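Local coordinates for DNA replication and repair protein RecF (Caldanaerobacter subterraneus subsp. tengcongensis, PDB 5Z69) that binds ATP, probably binds single-stranded linear DNA by preference, and probably serves DNA repair, DNA replication and the SOS response as an ATP-switched recombination mediator, at residues M8-I13 against L26-G31; L121-S126 against L303-I308; R199-R204 against I229-S234. One frame throughout, in Å; residues are numbered along the deposited sequence. Where two conformers were deposited one is given.

Contact 1. Residues M8-I13 against L26-G31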
ATOM      1  N   MET A   8     -24.210 -13.233  26.637  1.00 22.43           N
ATOM      2  CA  MET A   8     -23.964 -11.984  27.334  1.00 24.22           C
ATOM      3  C   MET A   8     -25.279 -11.258  27.469  1.00 25.78           C
ATOM      4  O   MET A   8     -26.094 -11.263  26.546  1.00 26.12           O
ATOM      5  CB  MET A   8     -22.944 -11.108  26.579  1.00 25.68           C
ATOM      6  CG  MET A   8     -21.532 -11.652  26.616  1.00 27.95           C
ATOM      7  SD  MET A   8     -20.650 -11.120  28.110  1.00 27.28           S
ATOM      8  CE  MET A   8     -19.122 -12.043  27.990  1.00 20.76           C
ATOM      9  N   TYR A   9     -25.478 -10.633  28.623  1.00 21.82           N
ATOM     10  CA  TYR A   9     -26.754 -10.030  28.970  1.00 26.91           C
ATOM     11  C   TYR A   9     -26.513  -8.954  30.035  1.00 33.61           C
ATOM     12  O   TYR A   9     -25.917  -9.216  31.078  1.00 31.09           O
ATOM     13  CB  TYR A   9     -27.748 -11.087  29.489  1.00 24.48           C
ATOM     14  CG  TYR A   9     -29.117 -10.522  29.889  1.00 27.94           C
ATOM     15  CD1 TYR A   9     -30.103 -10.308  28.935  1.00 36.76           C
ATOM     16  CD2 TYR A   9     -29.418 -10.220  31.213  1.00 26.60           C
ATOM     17  CE1 TYR A   9     -31.346  -9.805  29.282  1.00 30.23           C
ATOM     18  CE2 TYR A   9     -30.670  -9.709  31.573  1.00 38.01           C
ATOM     19  CZ  TYR A   9     -31.619  -9.493  30.593  1.00 31.38           C
ATOM     20  OH  TYR A   9     -32.862  -8.995  30.909  1.00 41.05           O
ATOM     21  N   LEU A  10     -26.987  -7.748  29.766  1.00 28.52           N
ATOM     22  CA  LEU A  10     -26.861  -6.644  30.710  1.00 22.93           C
ATOM     23  C   LEU A  10     -28.155  -6.533  31.466  1.00 19.34           C
ATOM     24  O   LEU A  10     -29.180  -6.142  30.891  1.00 24.62           O
ATOM     25  CB  LEU A  10     -26.544  -5.345  29.970  1.00 20.71           C
ATOM     26  CG  LEU A  10     -26.392  -4.094  30.838  1.00 30.77           C
ATOM     27  CD1 LEU A  10     -25.151  -4.205  31.750  1.00 25.39           C
ATOM     28  CD2 LEU A  10     -26.344  -2.827  29.974  1.00 29.00           C
ATOM     29  N   LYS A  11     -28.146  -6.906  32.741  1.00 22.12           N
ATOM     30  CA  LYS A  11     -29.375  -6.918  33.514  1.00 25.95           C
ATOM     31  C   LYS A  11     -29.807  -5.502  33.791  1.00 32.43           C
ATOM     32  O   LYS A  11     -30.988  -5.171  33.748  1.00 22.22           O
ATOM     33  CB  LYS A  11     -29.196  -7.660  34.847  1.00 24.09           C
ATOM     34  CG  LYS A  11     -28.526  -9.023  34.742  1.00 33.43           C
ATOM     35  CD  LYS A  11     -28.499  -9.708  36.118  1.00 39.03           C
ATOM     36  CE  LYS A  11     -27.874 -11.090  36.056  1.00 36.60           C
ATOM     37  NZ  LYS A  11     -27.895 -11.702  37.415  1.00 31.70           N
ATOM     38  N   GLU A  12     -28.829  -4.661  34.085  1.00 23.11           N
ATOM     39  CA  GLU A  12     -29.122  -3.317  34.498  1.00 20.14           C
ATOM     40  C   GLU A  12     -27.867  -2.481  34.385  1.00 27.11           C
ATOM     41  O   GLU A  12     -26.748  -3.010  34.331  1.00 22.27           O
ATOM     42  CB  GLU A  12     -29.653  -3.291  35.962  1.00 20.91           C
ATOM     43  CG  GLU A  12     -28.569  -3.576  36.963  1.00 32.58           C
ATOM     44  CD  GLU A  12     -28.976  -3.280  38.401  1.00 38.13           C
ATOM     45  OE1 GLU A  12     -29.952  -3.885  38.883  1.00 30.06           O
ATOM     46  OE2 GLU A  12     -28.318  -2.441  39.054  1.00 33.87           O
ATOM     47  N   ILE A  13     -28.047  -1.168  34.366  1.00 24.46           N
ATOM     48  CA  ILE A  13     -26.914  -0.267  34.435  1.00 25.77           C
ATOM     49  C   ILE A  13     -27.297   0.895  35.337  1.00 21.54           C
ATOM     50  O   ILE A  13     -28.469   1.312  35.391  1.00 23.23           O
ATOM     51  CB  ILE A  13     -26.484   0.251  33.038  1.00 21.81           C
ATOM     52  CG1 ILE A  13     -25.071   0.856  33.081  1.00 25.97           C
ATOM     53  CG2 ILE A  13     -27.487   1.273  32.506  1.00 24.15           C
ATOM     54  CD1 ILE A  13     -24.468   1.160  31.661  1.00 24.60           C
ATOM     55  N   LEU A  26     -31.261   1.602  35.479  1.00 27.90           N
ATOM     56  CA  LEU A  26     -32.119   1.149  34.396  1.00 30.70           C
ATOM     57  C   LEU A  26     -32.063  -0.364  34.330  1.00 34.24           C
ATOM     58  O   LEU A  26     -30.981  -0.935  34.290  1.00 27.68           O
ATOM     59  CB  LEU A  26     -31.661   1.743  33.073  1.00 29.96           C
ATOM     60  CG  LEU A  26     -31.460   3.257  33.060  1.00 36.37           C
ATOM     61  CD1 LEU A  26     -31.024   3.670  31.668  1.00 37.33           C
ATOM     62  CD2 LEU A  26     -32.756   3.948  33.453  1.00 41.89           C
ATOM     63  N   GLU A  27     -33.224  -1.001  34.310  1.00 32.34           N
ATOM     64  CA  GLU A  27     -33.287  -2.456  34.250  1.00 27.89           C
ATOM     65  C   GLU A  27     -33.763  -2.872  32.887  1.00 24.80           C
ATOM     66  O   GLU A  27     -34.783  -2.404  32.375  1.00 26.34           O
ATOM     67  CB  GLU A  27     -34.213  -3.030  35.333  1.00 31.53           C
ATOM     68  CG  GLU A  27     -33.802  -2.697  36.763  0.71 34.74           C
ATOM     69  CD  GLU A  27     -34.198  -3.780  37.786  0.35 42.91           C
ATOM     70  OE1 GLU A  27     -34.962  -4.718  37.452  0.76 47.51           O
ATOM     71  OE2 GLU A  27     -33.712  -3.698  38.931  0.50 48.35           O
ATOM     72  N   PHE A  28     -33.017  -3.760  32.252  1.00 24.84           N
ATOM     73  CA  PHE A  28     -33.285  -4.034  30.837  1.00 29.86           C
ATOM     74  C   PHE A  28     -33.974  -5.376  30.630  1.00 36.53           C
ATOM     75  O   PHE A  28     -34.230  -6.083  31.595  1.00 32.57           O
ATOM     76  CB  PHE A  28     -32.004  -3.960  30.019  1.00 26.94           C
ATOM     77  CG  PHE A  28     -31.350  -2.607  30.075  1.00 27.90           C
ATOM     78  CD1 PHE A  28     -32.058  -1.465  29.676  1.00 25.52           C
ATOM     79  CD2 PHE A  28     -30.063  -2.466  30.582  1.00 22.75           C
ATOM     80  CE1 PHE A  28     -31.476  -0.186  29.737  1.00 27.10           C
ATOM     81  CE2 PHE A  28     -29.460  -1.181  30.667  1.00 26.56           C
ATOM     82  CZ  PHE A  28     -30.172  -0.046  30.232  1.00 25.84           C
ATOM     83  N   CYS A  29     -34.280  -5.704  29.370  1.00 28.10           N
ATOM     84  CA  CYS A  29     -35.075  -6.884  29.047  1.00 28.72           C
ATOM     85  C   CYS A  29     -34.314  -7.817  28.122  1.00 34.47           C
ATOM     86  O   CYS A  29     -33.312  -7.430  27.488  1.00 32.21           O
ATOM     87  CB  CYS A  29     -36.424  -6.480  28.395  1.00 44.09           C
ATOM     88  SG  CYS A  29     -36.424  -5.006  27.281  1.00 76.97           S
ATOM     89  N   GLU A  30     -34.796  -9.053  28.052  1.00 31.43           N
ATOM     90  CA  GLU A  30     -34.358  -9.982  27.021  1.00 42.33           C
ATOM     91  C   GLU A  30     -34.828  -9.472  25.671  1.00 30.03           C
ATOM     92  O   GLU A  30     -35.933  -8.944  25.551  1.00 38.98           O
ATOM     93  CB  GLU A  30     -34.917 -11.384  27.276  1.00 47.87           C
ATOM     94  CG  GLU A  30     -34.408 -12.057  28.539  1.00 42.54           C
ATOM     95  CD  GLU A  30     -33.087 -12.783  28.337  1.00 44.99           C
ATOM     96  OE1 GLU A  30     -32.497 -12.699  27.222  1.00 41.14           O
ATOM     97  OE2 GLU A  30     -32.636 -13.441  29.298  1.00 47.03           O
ATOM     98  N   GLY A  31     -33.989  -9.620  24.657  1.00 35.85           N
ATOM     99  CA  GLY A  31     -34.373  -9.261  23.303  1.00 36.49           C
ATOM    100  C   GLY A  31     -34.064  -7.810  23.013  1.00 39.99           C
ATOM    101  O   GLY A  31     -33.028  -7.308  23.424  1.00 32.59           O
TER
HETATM  102  O   HOH W   1     -33.020  -7.256  33.389  1.00 47.51           O

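Contact 2. Residues L121-S126 against L303-I308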
ATOM      1  N   LEU A 121     -18.996  -8.540  26.620  1.00 26.06           N
ATOM      2  CA  LEU A 121     -18.804  -8.375  25.158  1.00 22.07           C
ATOM      3  C   LEU A 121     -19.984  -7.707  24.478  1.00 26.80           C
ATOM      4  O   LEU A 121     -21.132  -8.132  24.630  1.00 24.99           O
ATOM      5  CB  LEU A 121     -18.563  -9.727  24.477  1.00 21.53           C
ATOM      6  CG  LEU A 121     -17.368 -10.510  25.017  1.00 26.87           C
ATOM      7  CD1 LEU A 121     -17.339 -11.928  24.486  1.00 32.42           C
ATOM      8  CD2 LEU A 121     -16.121  -9.746  24.596  1.00 22.55           C
ATOM      9  N   THR A 122     -19.677  -6.665  23.716  1.00 24.50           N
ATOM     10  CA  THR A 122     -20.652  -5.973  22.897  1.00 24.65           C
ATOM     11  C   THR A 122     -20.100  -5.827  21.478  1.00 24.94           C
ATOM     12  O   THR A 122     -18.897  -5.896  21.267  1.00 25.66           O
ATOM     13  CB  THR A 122     -20.965  -4.545  23.427  1.00 23.79           C
ATOM     14  OG1 THR A 122     -19.727  -3.882  23.683  1.00 26.81           O
ATOM     15  CG2 THR A 122     -21.811  -4.574  24.720  1.00 24.59           C
ATOM     16  N   VAL A 123     -20.988  -5.644  20.512  1.00 27.11           N
ATOM     17  CA  VAL A 123     -20.605  -5.127  19.198  1.00 30.37           C
ATOM     18  C   VAL A 123     -21.508  -3.939  18.936  1.00 33.52           C
ATOM     19  O   VAL A 123     -22.721  -4.041  19.111  1.00 32.70           O
ATOM     20  CB  VAL A 123     -20.772  -6.172  18.081  1.00 31.19           C
ATOM     21  CG1 VAL A 123     -20.383  -5.571  16.708  1.00 29.96           C
ATOM     22  CG2 VAL A 123     -19.943  -7.398  18.404  1.00 30.20           C
ATOM     23  N   ILE A 124     -20.924  -2.814  18.549  1.00 26.31           N
ATOM     24  CA  ILE A 124     -21.718  -1.614  18.352  1.00 30.89           C
ATOM     25  C   ILE A 124     -21.713  -1.253  16.876  1.00 29.95           C
ATOM     26  O   ILE A 124     -20.662  -1.197  16.253  1.00 34.40           O
ATOM     27  CB  ILE A 124     -21.197  -0.426  19.208  1.00 32.29           C
ATOM     28  CG1 ILE A 124     -21.964   0.851  18.878  1.00 30.15           C
ATOM     29  CG2 ILE A 124     -19.679  -0.233  19.048  1.00 28.11           C
ATOM     30  CD1 ILE A 124     -22.029   1.823  20.048  1.00 38.77           C
ATOM     31  N   PHE A 125     -22.909  -1.043  16.338  1.00 35.16           N
ATOM     32  CA  PHE A 125     -23.109  -0.680  14.942  1.00 33.03           C
ATOM     33  C   PHE A 125     -23.530   0.766  14.957  1.00 37.42           C
ATOM     34  O   PHE A 125     -24.465   1.116  15.656  1.00 35.21           O
ATOM     35  CB  PHE A 125     -24.196  -1.533  14.268  1.00 33.96           C
ATOM     36  CG  PHE A 125     -23.921  -3.015  14.262  1.00 37.19           C
ATOM     37  CD1 PHE A 125     -24.097  -3.784  15.414  1.00 31.63           C
ATOM     38  CD2 PHE A 125     -23.526  -3.653  13.088  1.00 36.10           C
ATOM     39  CE1 PHE A 125     -23.860  -5.165  15.388  1.00 32.20           C
ATOM     40  CE2 PHE A 125     -23.286  -5.025  13.060  1.00 34.69           C
ATOM     41  CZ  PHE A 125     -23.450  -5.778  14.209  1.00 40.90           C
ATOM     42  N   SER A 126     -22.847   1.594  14.175  1.00 36.45           N
ATOM     43  CA  SER A 126     -23.032   3.042  14.191  1.00 45.47           C
ATOM     44  C   SER A 126     -22.836   3.581  12.768  1.00 42.76           C
ATOM     45  O   SER A 126     -22.113   2.974  11.988  1.00 39.10           O
ATOM     46  CB  SER A 126     -22.042   3.687  15.164  1.00 53.96           C
ATOM     47  OG  SER A 126     -22.176   5.089  15.183  0.74 62.65           O
ATOM     48  N   LEU A 303     -20.718  -7.119  10.522  1.00 41.96           N
ATOM     49  CA  LEU A 303     -21.313  -8.448  10.589  1.00 38.72           C
ATOM     50  C   LEU A 303     -20.223  -9.494  10.797  1.00 35.98           C
ATOM     51  O   LEU A 303     -20.408 -10.450  11.541  1.00 34.64           O
ATOM     52  CB  LEU A 303     -22.123  -8.751   9.321  1.00 47.80           C
ATOM     53  CG  LEU A 303     -23.484  -8.055   9.211  1.00 46.14           C
ATOM     54  CD1 LEU A 303     -24.157  -8.405   7.890  1.00 43.23           C
ATOM     55  CD2 LEU A 303     -24.381  -8.431  10.389  1.00 37.84           C
ATOM     56  N   SER A 304     -19.074  -9.279  10.168  1.00 34.80           N
ATOM     57  CA  SER A 304     -17.929 -10.176  10.303  1.00 37.77           C
ATOM     58  C   SER A 304     -17.256 -10.077  11.669  1.00 40.06           C
ATOM     59  O   SER A 304     -16.785 -11.080  12.223  1.00 36.28           O
ATOM     60  CB  SER A 304     -16.905  -9.884   9.209  1.00 38.55           C
ATOM     61  OG  SER A 304     -17.404 -10.296   7.958  1.00 49.01           O
ATOM     62  N   GLU A 305     -17.198  -8.862  12.199  1.00 40.99           N
ATOM     63  CA  GLU A 305     -16.666  -8.637  13.535  1.00 31.71           C
ATOM     64  C   GLU A 305     -17.448  -9.493  14.501  1.00 25.22           C
ATOM     65  O   GLU A 305     -16.888 -10.259  15.293  1.00 31.85           O
ATOM     66  CB  GLU A 305     -16.763  -7.155  13.913  1.00 36.47           C
ATOM     67  CG  GLU A 305     -16.211  -6.836  15.304  1.00 30.66           C
ATOM     68  CD  GLU A 305     -16.535  -5.423  15.753  1.00 36.03           C
ATOM     69  OE1 GLU A 305     -16.641  -4.527  14.881  1.00 32.10           O
ATOM     70  OE2 GLU A 305     -16.688  -5.213  16.986  1.00 31.32           O
ATOM     71  N   LEU A 306     -18.764  -9.376  14.404  1.00 32.32           N
ATOM     72  CA  LEU A 306     -19.671 -10.144  15.237  1.00 28.84           C
ATOM     73  C   LEU A 306     -19.436 -11.650  15.102  1.00 35.94           C
ATOM     74  O   LEU A 306     -19.277 -12.365  16.090  1.00 31.36           O
ATOM     75  CB  LEU A 306     -21.107  -9.785  14.867  1.00 30.36           C
ATOM     76  CG  LEU A 306     -22.209 -10.618  15.520  1.00 37.13           C
ATOM     77  CD1 LEU A 306     -22.064 -10.621  17.032  1.00 40.77           C
ATOM     78  CD2 LEU A 306     -23.576 -10.085  15.093  1.00 31.32           C
ATOM     79  N   GLU A 307     -19.417 -12.129  13.867  1.00 36.17           N
ATOM     80  CA  GLU A 307     -19.232 -13.549  13.617  1.00 45.12           C
ATOM     81  C   GLU A 307     -17.898 -14.071  14.167  1.00 35.90           C
ATOM     82  O   GLU A 307     -17.858 -15.088  14.852  1.00 33.81           O
ATOM     83  CB  GLU A 307     -19.321 -13.826  12.113  1.00 36.96           C
ATOM     84  CG  GLU A 307     -18.940 -15.238  11.743  1.00 36.71           C
ATOM     85  CD  GLU A 307     -19.191 -15.511  10.270  1.00 49.99           C
ATOM     86  OE1 GLU A 307     -18.215 -15.744   9.531  1.00 47.19           O
ATOM     87  OE2 GLU A 307     -20.369 -15.464   9.861  1.00 50.91           O
ATOM     88  N   ILE A 308     -16.805 -13.386  13.842  1.00 33.70           N
ATOM     89  CA  ILE A 308     -15.500 -13.783  14.354  1.00 31.38           C
ATOM     90  C   ILE A 308     -15.473 -13.730  15.906  1.00 34.26           C
ATOM     91  O   ILE A 308     -14.949 -14.628  16.564  1.00 31.92           O
ATOM     92  CB  ILE A 308     -14.386 -12.895  13.740  1.00 36.96           C
ATOM     93  CG1 ILE A 308     -14.334 -13.117  12.222  1.00 40.39           C
ATOM     94  CG2 ILE A 308     -13.027 -13.216  14.359  1.00 29.04           C
ATOM     95  CD1 ILE A 308     -13.402 -12.165  11.453  1.00 37.58           C
TER
HETATM   96  O   HOH W   2     -18.009  -3.191  18.139  1.00 24.36           O

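Contact 3. Residues R199-R204 against I229-S234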
ATOM      1  N   ARG A 199       5.341 -10.538  15.826  1.00 37.67           N
ATOM      2  CA  ARG A 199       4.195 -11.218  16.443  1.00 36.54           C
ATOM      3  C   ARG A 199       2.871 -10.532  16.103  1.00 29.51           C
ATOM      4  O   ARG A 199       1.871 -11.185  15.814  1.00 37.19           O
ATOM      5  CB  ARG A 199       4.381 -11.292  17.941  1.00 40.44           C
ATOM      6  CG  ARG A 199       5.412 -12.304  18.334  1.00 51.32           C
ATOM      7  CD  ARG A 199       5.116 -12.831  19.712  1.00 52.41           C
ATOM      8  NE  ARG A 199       5.389 -11.826  20.725  1.00 51.65           N
ATOM      9  CZ  ARG A 199       6.572 -11.677  21.304  1.00 58.48           C
ATOM     10  NH1 ARG A 199       7.575 -12.468  20.951  1.00 63.49           N
ATOM     11  NH2 ARG A 199       6.753 -10.745  22.232  1.00 61.15           N
ATOM     12  N   ILE A 200       2.887  -9.208  16.091  1.00 30.56           N
ATOM     13  CA  ILE A 200       1.694  -8.422  15.812  1.00 30.77           C
ATOM     14  C   ILE A 200       1.255  -8.584  14.351  1.00 34.16           C
ATOM     15  O   ILE A 200       0.069  -8.778  14.064  1.00 36.45           O
ATOM     16  CB  ILE A 200       1.963  -6.946  16.164  1.00 28.56           C
ATOM     17  CG1 ILE A 200       1.802  -6.739  17.684  1.00 31.27           C
ATOM     18  CG2 ILE A 200       1.049  -5.996  15.390  1.00 23.38           C
ATOM     19  CD1 ILE A 200       2.577  -5.538  18.208  1.00 41.53           C
ATOM     20  N   ILE A 201       2.212  -8.510  13.430  1.00 28.58           N
ATOM     21  CA  ILE A 201       1.902  -8.718  12.018  1.00 28.10           C
ATOM     22  C   ILE A 201       1.281 -10.093  11.818  1.00 30.71           C
ATOM     23  O   ILE A 201       0.263 -10.235  11.137  1.00 30.39           O
ATOM     24  CB  ILE A 201       3.164  -8.567  11.141  1.00 38.26           C
ATOM     25  CG1 ILE A 201       3.499  -7.086  10.992  1.00 43.98           C
ATOM     26  CG2 ILE A 201       2.967  -9.233   9.768  1.00 31.65           C
ATOM     27  CD1 ILE A 201       4.942  -6.817  10.623  1.00 41.55           C
ATOM     28  N   LYS A 202       1.868 -11.103  12.453  1.00 36.18           N
ATOM     29  CA  LYS A 202       1.368 -12.467  12.310  1.00 35.15           C
ATOM     30  C   LYS A 202      -0.094 -12.580  12.743  1.00 46.76           C
ATOM     31  O   LYS A 202      -0.919 -13.172  12.041  1.00 36.05           O
ATOM     32  CB  LYS A 202       2.223 -13.449  13.117  1.00 42.00           C
ATOM     33  CG  LYS A 202       1.798 -14.895  12.909  1.00 52.13           C
ATOM     34  CD  LYS A 202       1.872 -15.725  14.178  1.00 58.70           C
ATOM     35  CE  LYS A 202       0.724 -15.385  15.129  1.00 61.35           C
ATOM     36  NZ  LYS A 202       0.694 -16.237  16.361  1.00 53.40           N
ATOM     37  N   VAL A 203      -0.425 -12.000  13.890  1.00 39.44           N
ATOM     38  CA  VAL A 203      -1.790 -12.095  14.371  1.00 33.76           C
ATOM     39  C   VAL A 203      -2.745 -11.235  13.549  1.00 27.10           C
ATOM     40  O   VAL A 203      -3.885 -11.644  13.277  1.00 33.43           O
ATOM     41  CB  VAL A 203      -1.888 -11.694  15.850  1.00 38.64           C
ATOM     42  CG1 VAL A 203      -3.360 -11.617  16.283  1.00 39.54           C
ATOM     43  CG2 VAL A 203      -1.099 -12.677  16.704  1.00 34.89           C
ATOM     44  N   ARG A 204      -2.295 -10.049  13.153  1.00 32.70           N
ATOM     45  CA  ARG A 204      -3.124  -9.202  12.299  1.00 30.59           C
ATOM     46  C   ARG A 204      -3.479  -9.930  11.008  1.00 44.27           C
ATOM     47  O   ARG A 204      -4.615  -9.832  10.529  1.00 34.95           O
ATOM     48  CB  ARG A 204      -2.429  -7.886  11.969  1.00 29.38           C
ATOM     49  CG  ARG A 204      -2.465  -6.859  13.092  1.00 28.56           C
ATOM     50  CD  ARG A 204      -1.812  -5.557  12.646  1.00 33.19           C
ATOM     51  NE  ARG A 204      -1.890  -4.567  13.705  1.00 32.26           N
ATOM     52  CZ  ARG A 204      -1.385  -3.346  13.635  1.00 39.63           C
ATOM     53  NH1 ARG A 204      -0.742  -2.945  12.539  1.00 28.69           N
ATOM     54  NH2 ARG A 204      -1.516  -2.526  14.669  1.00 26.02           N
ATOM     55  N   ILE A 229      -9.158  -8.479   0.462  1.00 46.35           N
ATOM     56  CA  ILE A 229      -8.489  -7.658   1.463  1.00 55.68           C
ATOM     57  C   ILE A 229      -6.990  -7.755   1.309  1.00 46.41           C
ATOM     58  O   ILE A 229      -6.435  -8.850   1.344  1.00 49.19           O
ATOM     59  CB  ILE A 229      -8.883  -8.075   2.917  1.00 51.32           C
ATOM     60  CG1 ILE A 229     -10.308  -7.627   3.216  1.00 45.35           C
ATOM     61  CG2 ILE A 229      -7.937  -7.463   3.946  1.00 54.20           C
ATOM     62  CD1 ILE A 229     -10.755  -7.923   4.588  1.00 55.48           C
ATOM     63  N   ILE A 230      -6.338  -6.605   1.153  1.00 43.01           N
ATOM     64  CA  ILE A 230      -4.880  -6.555   1.037  1.00 50.70           C
ATOM     65  C   ILE A 230      -4.252  -5.946   2.287  1.00 47.54           C
ATOM     66  O   ILE A 230      -4.542  -4.808   2.647  1.00 47.04           O
ATOM     67  CB  ILE A 230      -4.419  -5.731  -0.186  1.00 48.72           C
ATOM     68  CG1 ILE A 230      -5.126  -6.210  -1.455  1.00 50.64           C
ATOM     69  CG2 ILE A 230      -2.902  -5.812  -0.337  1.00 45.79           C
ATOM     70  CD1 ILE A 230      -4.853  -7.652  -1.773  1.00 56.95           C
ATOM     71  N   TYR A 231      -3.390  -6.719   2.935  1.00 44.03           N
ATOM     72  CA  TYR A 231      -2.726  -6.295   4.152  1.00 48.50           C
ATOM     73  C   TYR A 231      -1.370  -5.686   3.817  1.00 43.05           C
ATOM     74  O   TYR A 231      -0.416  -6.397   3.494  1.00 46.87           O
ATOM     75  CB  TYR A 231      -2.586  -7.489   5.116  1.00 40.87           C
ATOM     76  CG  TYR A 231      -1.848  -7.215   6.420  1.00 43.80           C
ATOM     77  CD1 TYR A 231      -1.701  -5.916   6.923  1.00 41.05           C
ATOM     78  CD2 TYR A 231      -1.297  -8.267   7.144  1.00 32.34           C
ATOM     79  CE1 TYR A 231      -1.021  -5.681   8.102  1.00 35.31           C
ATOM     80  CE2 TYR A 231      -0.622  -8.045   8.333  1.00 28.82           C
ATOM     81  CZ  TYR A 231      -0.493  -6.757   8.806  1.00 33.31           C
ATOM     82  OH  TYR A 231       0.194  -6.557   9.969  1.00 29.49           O
ATOM     83  N   LEU A 232      -1.297  -4.360   3.908  1.00 40.23           N
ATOM     84  CA  LEU A 232      -0.053  -3.634   3.671  1.00 42.98           C
ATOM     85  C   LEU A 232       0.803  -3.605   4.928  1.00 35.88           C
ATOM     86  O   LEU A 232       0.887  -2.567   5.607  1.00 39.88           O
ATOM     87  CB  LEU A 232      -0.345  -2.203   3.208  1.00 43.45           C
ATOM     88  CG  LEU A 232      -1.265  -2.079   1.993  1.00 52.31           C
ATOM     89  CD1 LEU A 232      -1.293  -0.642   1.490  1.00 49.92           C
ATOM     90  CD2 LEU A 232      -0.799  -3.032   0.908  1.00 58.27           C
ATOM     91  N   ASN A 233       1.437  -4.732   5.244  1.00 32.30           N
ATOM     92  CA  ASN A 233       2.256  -4.800   6.452  1.00 39.56           C
ATOM     93  C   ASN A 233       3.624  -4.145   6.271  1.00 43.63           C
ATOM     94  O   ASN A 233       4.079  -3.882   5.139  1.00 42.66           O
ATOM     95  CB  ASN A 233       2.417  -6.249   6.923  1.00 44.72           C
ATOM     96  CG  ASN A 233       3.231  -7.090   5.975  1.00 44.15           C
ATOM     97  OD1 ASN A 233       4.462  -7.009   5.951  1.00 47.76           O
ATOM     98  ND2 ASN A 233       2.554  -7.931   5.205  1.00 36.82           N
ATOM     99  N   SER A 234       4.280  -3.886   7.396  1.00 32.30           N
ATOM    100  CA  SER A 234       5.481  -3.054   7.405  1.00 36.00           C
ATOM    101  C   SER A 234       6.738  -3.855   7.072  1.00 35.58           C
ATOM    102  O   SER A 234       7.826  -3.288   6.955  1.00 36.68           O
ATOM    103  CB  SER A 234       5.646  -2.373   8.764  1.00 34.30           C
ATOM    104  OG  SER A 234       5.371  -3.275   9.827  1.00 35.27           O
TER

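Contact 1. Residues M8-I13 against L26-G31
The Tyr9 ring carries the carboxylate of Glu30 over one face, with OE2 3.8 Å above the plane and offset toward the rim. At the Tyr9 edge, in plane, lies the backbone N of Glu30. With Tyr9 CG anti to the backbone N (chi1 179°), the ring reaches toward segment 26-31. The Phe28 ring has Leu26 O over one face, also toward the rim, and Leu10 O at its edge. Ile13 CG2 meets the edge of the same ring, 3.6 Å from Phe28 CE2. Leu10 CD2 is equally near CE2, and Phe346 and Phe361 stack edge-to-face with Phe28. The two segments form the open end of the antiparallel hairpin of strands 9-16 and 24-27. Ile13 and Leu26 exchange two backbone bonds as a hydrogen-bonded pair. Beyond the bridges, Phe28 N still bonds Lys11 O at 2.9 Å, nearly straight at 175°. There the strands part, and a water accepts from Tyr9 OH at 3.0 Å and donates to Lys11 O. An alanine at Tyr9 would probably leave this water without its hydroxyl donor and open a gap beneath the Glu30 carboxylate. Cys29 is joined by a disulfide to Cys359.

Contact 2. Residues L121-S126 against L303-I308
Val123 and Leu306 make an apolar contact, where strand 122-125 runs antiparallel to helix 303-308. The axes of these short segments are 9.1 Å apart at closest approach, with 174° between their directions. In the conformer given, Val123 CG2 lies 4.1 Å from Leu306 CD1, and the two side chains cross at about a right angle. Phe125 extends this patch. Leu306 CD2 sits at the edge of the Phe125 ring, near the ring plane, 4.4 Å from Phe125 CZ. Leu303 CD2 lies 4.5 Å from Phe125 CE2. With Phe125 CG anti to the carbonyl carbon (chi1 -60°), the ring end comes nearer the helix than CB does.

A second kind of contact pairs a carboxylate with a methyl group. In the same conformer of Val123, Glu305 and Val123 reach toward each other tip to tip, and Glu305 OE2 comes within 3.7 Å of Val123 CG1. CG of Glu305 is anti to the backbone N (chi1 -180°), and the chain is extended beyond it.

Polar links across the contact pass through a water. It donates to Glu305 OE2 at 2.7 Å and accepts from Ile124 N at 3.0 Å. The other oxygen, OE1, takes a salt bridge from Lys302 and a hydrogen bond with Tyr143.

The strand is an outermost one of the mixed sheet in the P-loop ATPase fold, and helix 291-313 packs on it. The buried Glu305 carboxylate thus has partners for both oxygens, and the nearby Lys302 would probably favour its charged form.

Contact 3. Residues R199-R204 against I229-S234
Tyr231 CG is anti to the backbone N (chi1 177°), and its ring runs out from the strand to the helix, crossing Ile201 and Arg204 each at about a right angle. Ile201 places CG1 anti to the carbonyl carbon (chi1 -76°) and CG2 anti to the backbone N. The Tyr231 hydroxyl meets the backbone and the CG1 branch of Ile201, with OH 3.4 Å from Ile201 CA and 3.5 Å from Ile201 CG1. Ile201 CG2 touches the ring itself, 4.0 Å from Tyr231 CE2. Ile201 O lies at the ring edge, near its plane. Arg204 passes by with its aliphatic part, and its CD is 3.5 Å from Tyr231 OH.

The contact joins the long helix 186-222 to strand 227-232, the next strand in the chain and an outermost one of a small antiparallel sheet of three strands. At its end Leu232 centres an inverse gamma turn and packs on Val287 of the second subunit. Asn233 CB lies 3.5 Å above one face of the Tyr231 ring, toward the rim, and comes near Ile201 CG2. Ser234 OG approaches Ile201 CD1 at 3.7 Å.

Glu274 takes the Tyr231 and Ser234 hydroxyls and a salt bridge from Arg204 NH1. Arg204 NH2 pairs with Asp145, and Arg204 NE bonds Tyr155 OH. Ile200 CG2 lies 3.7 Å above one face of the Arg204 guanidinium, offset toward the rim.

Overall arrangement
Contact 1 closes before contact 2 opens along the chain, and contact 3 falls in the sequence between the two segments of contact 2. Contacts 1 and 3 lie on opposite sides of the chain's centre, about 37 Å apart centre to centre. Contacts 1 and 2 have centres about 18 Å apart and touch where Met8 SD packs 3.4 Å from Leu121 N. The centres of contacts 2 and 3 are about 21 Å apart, and their nearest atoms about 8 Å. Helix 186-222 links these two, since Phe218 packs on Leu303. The bound ATP analogue lies about 12 Å from the side chains of both Leu26 and Phe125. No contact described here lines the nucleotide directly.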